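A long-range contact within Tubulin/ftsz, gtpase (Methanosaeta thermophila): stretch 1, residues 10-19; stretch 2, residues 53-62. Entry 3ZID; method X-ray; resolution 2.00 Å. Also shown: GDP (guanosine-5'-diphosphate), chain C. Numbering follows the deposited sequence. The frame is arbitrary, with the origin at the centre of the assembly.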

ATOM      1  N   GLY A  10      -6.976   5.425  -8.449  1.00 21.82           N
ATOM      2  CA  GLY A  10      -6.499   4.619  -9.564  1.00 21.21           C
ATOM      3  C   GLY A  10      -7.156   3.253  -9.534  1.00 18.97           C
ATOM      4  O   GLY A  10      -7.886   2.932  -8.594  1.00 19.22           O
ATOM      5  N   GLN A  11      -6.910   2.437 -10.550  1.00 16.32           N
ATOM      6  CA  GLN A  11      -7.571   1.132 -10.624  1.00 24.48           C
ATOM      7  C   GLN A  11      -7.306   0.215  -9.415  1.00 21.32           C
ATOM      8  O   GLN A  11      -8.236  -0.364  -8.828  1.00 16.81           O
ATOM      9  N   CYS A  12      -6.030   0.071  -9.063  1.00 20.26           N
ATOM     10  CA  CYS A  12      -5.649  -0.777  -7.943  1.00 21.00           C
ATOM     11  C   CYS A  12      -6.289  -0.255  -6.648  1.00 21.39           C
ATOM     12  O   CYS A  12      -6.953  -1.006  -5.934  1.00 16.71           O
ATOM     13  N   GLY A  13      -6.108   1.034  -6.375  1.00 18.30           N
ATOM     14  CA  GLY A  13      -6.728   1.674  -5.233  1.00 14.55           C
ATOM     15  C   GLY A  13      -8.243   1.495  -5.239  1.00 14.82           C
ATOM     16  O   GLY A  13      -8.816   1.191  -4.205  1.00 18.41           O
ATOM     17  N   ASN A  14      -8.889   1.675  -6.389  1.00 18.92           N
ATOM     18  CA  ASN A  14     -10.337   1.442  -6.497  1.00 19.06           C
ATOM     19  C   ASN A  14     -10.741   0.017  -6.082  1.00 23.94           C
ATOM     20  O   ASN A  14     -11.710  -0.189  -5.337  1.00 18.69           O
ATOM     21  N   ARG A  15     -10.019  -0.968  -6.608  1.00 22.29           N
ATOM     22  CA  ARG A  15     -10.362  -2.356  -6.370  1.00 15.17           C
ATOM     23  C   ARG A  15     -10.123  -2.752  -4.916  1.00 18.85           C
ATOM     24  O   ARG A  15     -10.858  -3.552  -4.362  1.00 20.38           O
ATOM     25  N   ILE A  16      -9.103  -2.187  -4.290  1.00 21.36           N
ATOM     26  CA  ILE A  16      -8.889  -2.456  -2.877  1.00 18.25           C
ATOM     27  C   ILE A  16     -10.012  -1.847  -2.046  1.00 19.27           C
ATOM     28  O   ILE A  16     -10.527  -2.477  -1.144  1.00 21.57           O
ATOM     29  N   LEU A  17     -10.412  -0.633  -2.384  1.00 21.67           N
ATOM     30  CA  LEU A  17     -11.500   0.008  -1.684  1.00 18.41           C
ATOM     31  C   LEU A  17     -12.798  -0.799  -1.797  1.00 21.06           C
ATOM     32  O   LEU A  17     -13.550  -0.931  -0.825  1.00 21.63           O
ATOM     33  N   ASP A  18     -13.049  -1.330  -2.987  1.00 15.98           N
ATOM     34  CA  ASP A  18     -14.210  -2.178  -3.243  1.00 15.76           C
ATOM     35  C   ASP A  18     -14.177  -3.440  -2.370  1.00 21.07           C
ATOM     36  O   ASP A  18     -15.204  -3.822  -1.800  1.00 28.04           O
ATOM     37  N   ALA A  19     -13.005  -4.059  -2.231  1.00 18.84           N
ATOM     38  CA  ALA A  19     -12.866  -5.212  -1.327  1.00 21.74           C
ATOM     39  C   ALA A  19     -13.134  -4.826   0.116  1.00 22.36           C
ATOM     40  O   ALA A  19     -13.660  -5.632   0.880  1.00 21.36           O
ATOM     41  N   ASN A  53     -14.452   3.537 -16.915  1.00 30.69           N
ATOM     42  CA  ASN A  53     -14.634   2.076 -16.982  1.00 41.48           C
ATOM     43  C   ASN A  53     -14.268   1.377 -15.677  1.00 40.69           C
ATOM     44  O   ASN A  53     -14.951   0.450 -15.261  1.00 45.60           O
ATOM     45  N   ASP A  54     -13.170   1.808 -15.058  1.00 38.10           N
ATOM     46  CA  ASP A  54     -12.741   1.251 -13.781  1.00 35.21           C
ATOM     47  C   ASP A  54     -13.792   1.456 -12.699  1.00 31.28           C
ATOM     48  O   ASP A  54     -14.078   0.540 -11.939  1.00 32.11           O
ATOM     49  N   LEU A  55     -14.347   2.664 -12.620  1.00 35.57           N
ATOM     50  CA  LEU A  55     -15.355   2.969 -11.608  1.00 33.32           C
ATOM     51  C   LEU A  55     -16.631   2.185 -11.869  1.00 33.90           C
ATOM     52  O   LEU A  55     -17.312   1.764 -10.937  1.00 29.50           O
ATOM     53  N   LYS A  56     -16.921   1.954 -13.146  1.00 37.40           N
ATOM     54  CA  LYS A  56     -18.103   1.192 -13.536  1.00 39.37           C
ATOM     55  C   LYS A  56     -18.019  -0.255 -13.072  1.00 40.61           C
ATOM     56  O   LYS A  56     -19.019  -0.839 -12.665  1.00 44.29           O
ATOM     57  N   GLU A  57     -16.824  -0.830 -13.149  1.00 36.48           N
ATOM     58  CA  GLU A  57     -16.610  -2.221 -12.766  1.00 30.93           C
ATOM     59  C   GLU A  57     -16.654  -2.463 -11.256  1.00 34.71           C
ATOM     60  O   GLU A  57     -16.617  -3.604 -10.822  1.00 42.80           O
ATOM     61  N   LEU A  58     -16.712  -1.405 -10.455  1.00 37.61           N
ATOM     62  CA  LEU A  58     -16.801  -1.586  -9.012  1.00 33.49           C
ATOM     63  C   LEU A  58     -18.175  -2.153  -8.687  1.00 38.56           C
ATOM     64  O   LEU A  58     -19.150  -1.838  -9.362  1.00 41.52           O
ATOM     65  N   LYS A  59     -18.254  -2.978  -7.650  1.00 36.07           N
ATOM     66  CA  LYS A  59     -19.470  -3.757  -7.410  1.00 35.83           C
ATOM     67  C   LYS A  59     -20.068  -3.609  -6.026  1.00 31.57           C
ATOM     68  O   LYS A  59     -21.225  -3.921  -5.836  1.00 32.16           O
ATOM     69  N   PHE A  60     -19.299  -3.107  -5.070  1.00 30.80           N
ATOM     70  CA  PHE A  60     -19.777  -3.008  -3.695  1.00 35.52           C
ATOM     71  C   PHE A  60     -19.656  -1.568  -3.190  1.00 34.10           C
ATOM     72  O   PHE A  60     -19.813  -1.281  -2.002  1.00 28.12           O
ATOM     73  N   THR A  61     -19.401  -0.653  -4.115  1.00 34.23           N
ATOM     74  CA  THR A  61     -19.205   0.745  -3.759  1.00 31.45           C
ATOM     75  C   THR A  61     -20.358   1.558  -4.305  1.00 27.86           C
ATOM     76  O   THR A  61     -20.623   1.521  -5.498  1.00 26.03           O
ATOM     77  N   ALA A  62     -21.020   2.300  -3.428  1.00 30.68           N
ATOM     78  CA  ALA A  62     -22.150   3.136  -3.829  1.00 36.91           C
ATOM     79  C   ALA A  62     -21.771   4.179  -4.887  1.00 35.80           C
ATOM     80  O   ALA A  62     -20.652   4.688  -4.893  1.00 28.64           O
TER

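This is a mixed contact of modest size, burying 476 Å², in which one buried aspartate on a helix accepts hydrogen bonds from two loop amides and a threonine hydroxyl while leucine and asparagine pack beside it. Asp-18 is the anchor. Its CA-to-CB bond points sideways, but the t rotamer brings the carboxylate to the loop. Lys-59 N donates to Asp-18 OD2 at 2.9 Å, and Phe-60 N donates to Asp-18 OD1, also at 2.9 Å. Thr-61, in the m rotamer, points toward the helix and donates from OG1 to the same Asp-18 OD1 at 2.7 Å. Three donors thus share the charge of one carboxylate.

Leu-58 (m, t) adds apolar packing. Its CD2 lies 3.9 Å from Asn-14 CB. Asn-14 (m) points toward stretch 2, and its OD1 sits 3.7 Å from Leu-55 CD2. Asp-54 (m) also points inward, with OD2 3.4 Å from Gln-11 CB.

Arg-15 NH2 and Glu-57 OE1 are 4.3 Å apart, too far for a salt bridge. Water 1 links the two residues: it accepts from Arg-15 NE at 2.8 Å and donates to Glu-57 OE1 at 3.1 Å.

The helix also holds GDP. Gln-11 N donates to GDP O2B at 2.9 Å, and Cys-12 N to GDP O2A at 3.0 Å.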

ATOM      1  CB  GLN A  11      -7.175   0.405 -11.908  1.00 29.72           C
ATOM      2  CG  GLN A  11      -7.682  -1.025 -11.949  1.00 34.56           C
ATOM      3  CD  GLN A  11      -7.790  -1.547 -13.350  1.00 45.08           C
ATOM      4  OE1 GLN A  11      -8.889  -1.753 -13.870  1.00 54.27           O
ATOM      5  NE2 GLN A  11      -6.645  -1.774 -13.976  1.00 45.24           N
ATOM      6  CB  CYS A  12      -4.132  -0.855  -7.828  1.00 16.04           C
ATOM      7  SG  CYS A  12      -3.536  -1.702  -6.364  1.00 20.99           S
ATOM      8  CB  ASN A  14     -10.843   1.606  -7.933  1.00 17.75           C
ATOM      9  CG  ASN A  14     -10.823   3.041  -8.443  1.00 24.24           C
ATOM     10  OD1 ASN A  14     -11.072   3.254  -9.632  1.00 28.67           O
ATOM     11  ND2 ASN A  14     -10.500   4.013  -7.587  1.00 18.96           N
ATOM     12  CB  ARG A  15      -9.619  -3.279  -7.325  1.00 15.21           C
ATOM     13  CG  ARG A  15     -10.186  -3.320  -8.749  1.00 27.54           C
ATOM     14  CD  ARG A  15      -9.227  -4.116  -9.604  1.00 25.32           C
ATOM     15  NE  ARG A  15      -9.578  -4.209 -11.002  1.00 43.22           N
ATOM     16  CZ  ARG A  15      -8.688  -4.444 -11.959  1.00 40.83           C
ATOM     17  NH1 ARG A  15      -7.405  -4.590 -11.644  1.00 32.25           N
ATOM     18  NH2 ARG A  15      -9.080  -4.518 -13.222  1.00 51.58           N
ATOM     19  CB  ILE A  16      -7.533  -1.946  -2.398  1.00 20.79           C
ATOM     20  CG1 ILE A  16      -6.428  -2.796  -3.017  1.00 22.39           C
ATOM     21  CG2 ILE A  16      -7.440  -2.029  -0.868  1.00 21.26           C
ATOM     22  CD1 ILE A  16      -5.029  -2.215  -2.811  1.00 20.37           C
ATOM     23  CB  LEU A  17     -11.721   1.414  -2.222  1.00 15.05           C
ATOM     24  CG  LEU A  17     -12.750   2.196  -1.411  1.00 20.75           C
ATOM     25  CD1 LEU A  17     -12.372   2.164   0.073  1.00 29.94           C
ATOM     26  CD2 LEU A  17     -12.787   3.614  -1.859  1.00 18.77           C
ATOM     27  CB  ASP A  18     -14.282  -2.548  -4.717  1.00 21.50           C
ATOM     28  CG  ASP A  18     -15.703  -2.779  -5.198  1.00 26.94           C
ATOM     29  OD1 ASP A  18     -16.615  -2.053  -4.743  1.00 27.61           O
ATOM     30  OD2 ASP A  18     -15.904  -3.677  -6.043  1.00 32.87           O
ATOM     31  CB  ALA A  19     -11.483  -5.862  -1.438  1.00 16.75           C
ATOM     32  CB  ASN A  53     -13.853   1.444 -18.139  1.00 47.90           C
ATOM     33  CG  ASN A  53     -14.562   1.587 -19.466  1.00 49.26           C
ATOM     34  OD1 ASN A  53     -15.778   1.786 -19.512  1.00 49.68           O
ATOM     35  ND2 ASN A  53     -13.812   1.476 -20.553  1.00 50.30           N
ATOM     36  CB  ASP A  54     -11.422   1.872 -13.313  1.00 40.84           C
ATOM     37  CG  ASP A  54     -10.290   1.681 -14.304  1.00 45.89           C
ATOM     38  OD1 ASP A  54     -10.497   1.003 -15.327  1.00 53.18           O
ATOM     39  OD2 ASP A  54      -9.187   2.213 -14.048  1.00 44.04           O
ATOM     40  CB  LEU A  55     -15.645   4.464 -11.568  1.00 30.97           C
ATOM     41  CG  LEU A  55     -14.468   5.361 -11.186  1.00 32.53           C
ATOM     42  CD1 LEU A  55     -14.778   6.804 -11.558  1.00 32.09           C
ATOM     43  CD2 LEU A  55     -14.165   5.253  -9.693  1.00 31.27           C
ATOM     44  CB  LYS A  56     -18.306   1.246 -15.044  1.00 42.45           C
ATOM     45  CG  LYS A  56     -18.932   2.543 -15.524  1.00 47.88           C
ATOM     46  CD  LYS A  56     -18.847   2.671 -17.041  1.00 51.12           C
ATOM     47  CE  LYS A  56     -19.492   1.493 -17.755  1.00 52.71           C
ATOM     48  NZ  LYS A  56     -19.517   1.692 -19.241  1.00 57.02           N
ATOM     49  CB  GLU A  57     -15.278  -2.736 -13.321  1.00 33.22           C
ATOM     50  CG  GLU A  57     -15.163  -2.745 -14.840  1.00 46.96           C
ATOM     51  CD  GLU A  57     -13.711  -2.803 -15.313  1.00 60.66           C
ATOM     52  OE1 GLU A  57     -12.952  -3.676 -14.832  1.00 67.06           O
ATOM     53  OE2 GLU A  57     -13.323  -1.967 -16.161  1.00 65.57           O
ATOM     54  CB  LEU A  58     -16.537  -0.272  -8.272  1.00 29.55           C
ATOM     55  CG  LEU A  58     -15.147   0.345  -8.504  1.00 27.56           C
ATOM     56  CD1 LEU A  58     -14.941   1.592  -7.657  1.00 26.73           C
ATOM     57  CD2 LEU A  58     -14.018  -0.669  -8.253  1.00 25.10           C
ATOM     58  CB  LYS A  59     -19.184  -5.243  -7.652  1.00 37.01           C
ATOM     59  CG  LYS A  59     -18.737  -5.565  -9.069  1.00 49.63           C
ATOM     60  CD  LYS A  59     -18.138  -6.964  -9.161  1.00 58.84           C
ATOM     61  CE  LYS A  59     -17.626  -7.257 -10.569  1.00 67.90           C
ATOM     62  NZ  LYS A  59     -17.120  -8.654 -10.705  1.00 72.96           N
ATOM     63  CB  PHE A  60     -19.018  -3.996  -2.793  1.00 29.03           C
ATOM     64  CG  PHE A  60     -19.104  -5.437  -3.266  1.00 35.24           C
ATOM     65  CD1 PHE A  60     -20.150  -6.252  -2.873  1.00 36.44           C
ATOM     66  CD2 PHE A  60     -18.147  -5.964  -4.124  1.00 32.91           C
ATOM     67  CE1 PHE A  60     -20.239  -7.573  -3.320  1.00 34.87           C
ATOM     68  CE2 PHE A  60     -18.232  -7.270  -4.572  1.00 32.93           C
ATOM     69  CZ  PHE A  60     -19.281  -8.075  -4.170  1.00 34.49           C
ATOM     70  CB  THR A  61     -17.870   1.279  -4.342  1.00 30.40           C
ATOM     71  OG1 THR A  61     -16.794   0.479  -3.845  1.00 26.52           O
ATOM     72  CG2 THR A  61     -17.631   2.727  -3.937  1.00 32.29           C
ATOM     73  CB  ALA A  62     -22.757   3.804  -2.619  1.00 37.11           C
TER
HETATM   74  PB  GDP C 999      -3.641   3.598 -12.513  1.00 21.50           P
HETATM   75  O1B GDP C 999      -3.296   4.208 -11.165  1.00 19.75           O
HETATM   76  O2B GDP C 999      -5.136   3.363 -12.606  1.00 20.81           O
HETATM   77  O3B GDP C 999      -3.184   4.555 -13.600  1.00 21.17           O
HETATM   78  O3A GDP C 999      -2.819   2.234 -12.711  1.00 30.29           O
HETATM   79  PA  GDP C 999      -3.027   0.942 -11.782  1.00 21.73           P
HETATM   80  O1A GDP C 999      -3.716  -0.144 -12.532  1.00 19.00           O
HETATM   81  O2A GDP C 999      -3.698   1.247 -10.461  1.00 22.06           O
HETATM   82  O5' GDP C 999      -1.502   0.596 -11.490  1.00 25.02           O
HETATM   83  C5' GDP C 999      -0.940  -0.574 -12.064  1.00 26.63           C
HETATM   84  C4' GDP C 999      -0.200  -1.317 -10.961  1.00 22.92           C
HETATM   85  O4' GDP C 999      -1.162  -1.747  -9.997  1.00 18.04           O
HETATM   86  C3' GDP C 999       0.433  -2.552 -11.541  1.00 15.33           C
HETATM   87  O3' GDP C 999       1.553  -2.861 -10.714  1.00 22.01           O
HETATM   88  C2' GDP C 999      -0.651  -3.581 -11.370  1.00 21.96           C
HETATM   89  O2' GDP C 999      -0.071  -4.876 -11.268  1.00 20.99           O
HETATM   90  C1' GDP C 999      -1.268  -3.174 -10.047  1.00 19.80           C
HETATM   91  N9  GDP C 999      -2.696  -3.457  -9.909  1.00 18.52           N
HETATM   92  C8  GDP C 999      -3.687  -3.101 -10.749  1.00 17.14           C
HETATM   93  N7  GDP C 999      -4.888  -3.485 -10.252  1.00 24.03           N
HETATM   94  C5  GDP C 999      -4.651  -4.095  -9.073  1.00 17.03           C
HETATM   95  C6  GDP C 999      -5.461  -4.714  -8.021  1.00 14.57           C
HETATM   96  O6  GDP C 999      -6.690  -4.792  -8.144  1.00 21.86           O
HETATM   97  N1  GDP C 999      -4.834  -5.206  -6.954  1.00 14.27           N
HETATM   98  C2  GDP C 999      -3.503  -5.152  -6.809  1.00 17.84           C
HETATM   99  N2  GDP C 999      -2.960  -5.688  -5.696  1.00 17.35           N
HETATM  100  N3  GDP C 999      -2.675  -4.595  -7.726  1.00 18.13           N
HETATM  101  C4  GDP C 999      -3.203  -4.056  -8.847  1.00 20.20           C
HETATM  102  O   HOH W   1     -12.052  -4.719 -12.103  1.00 43.61           O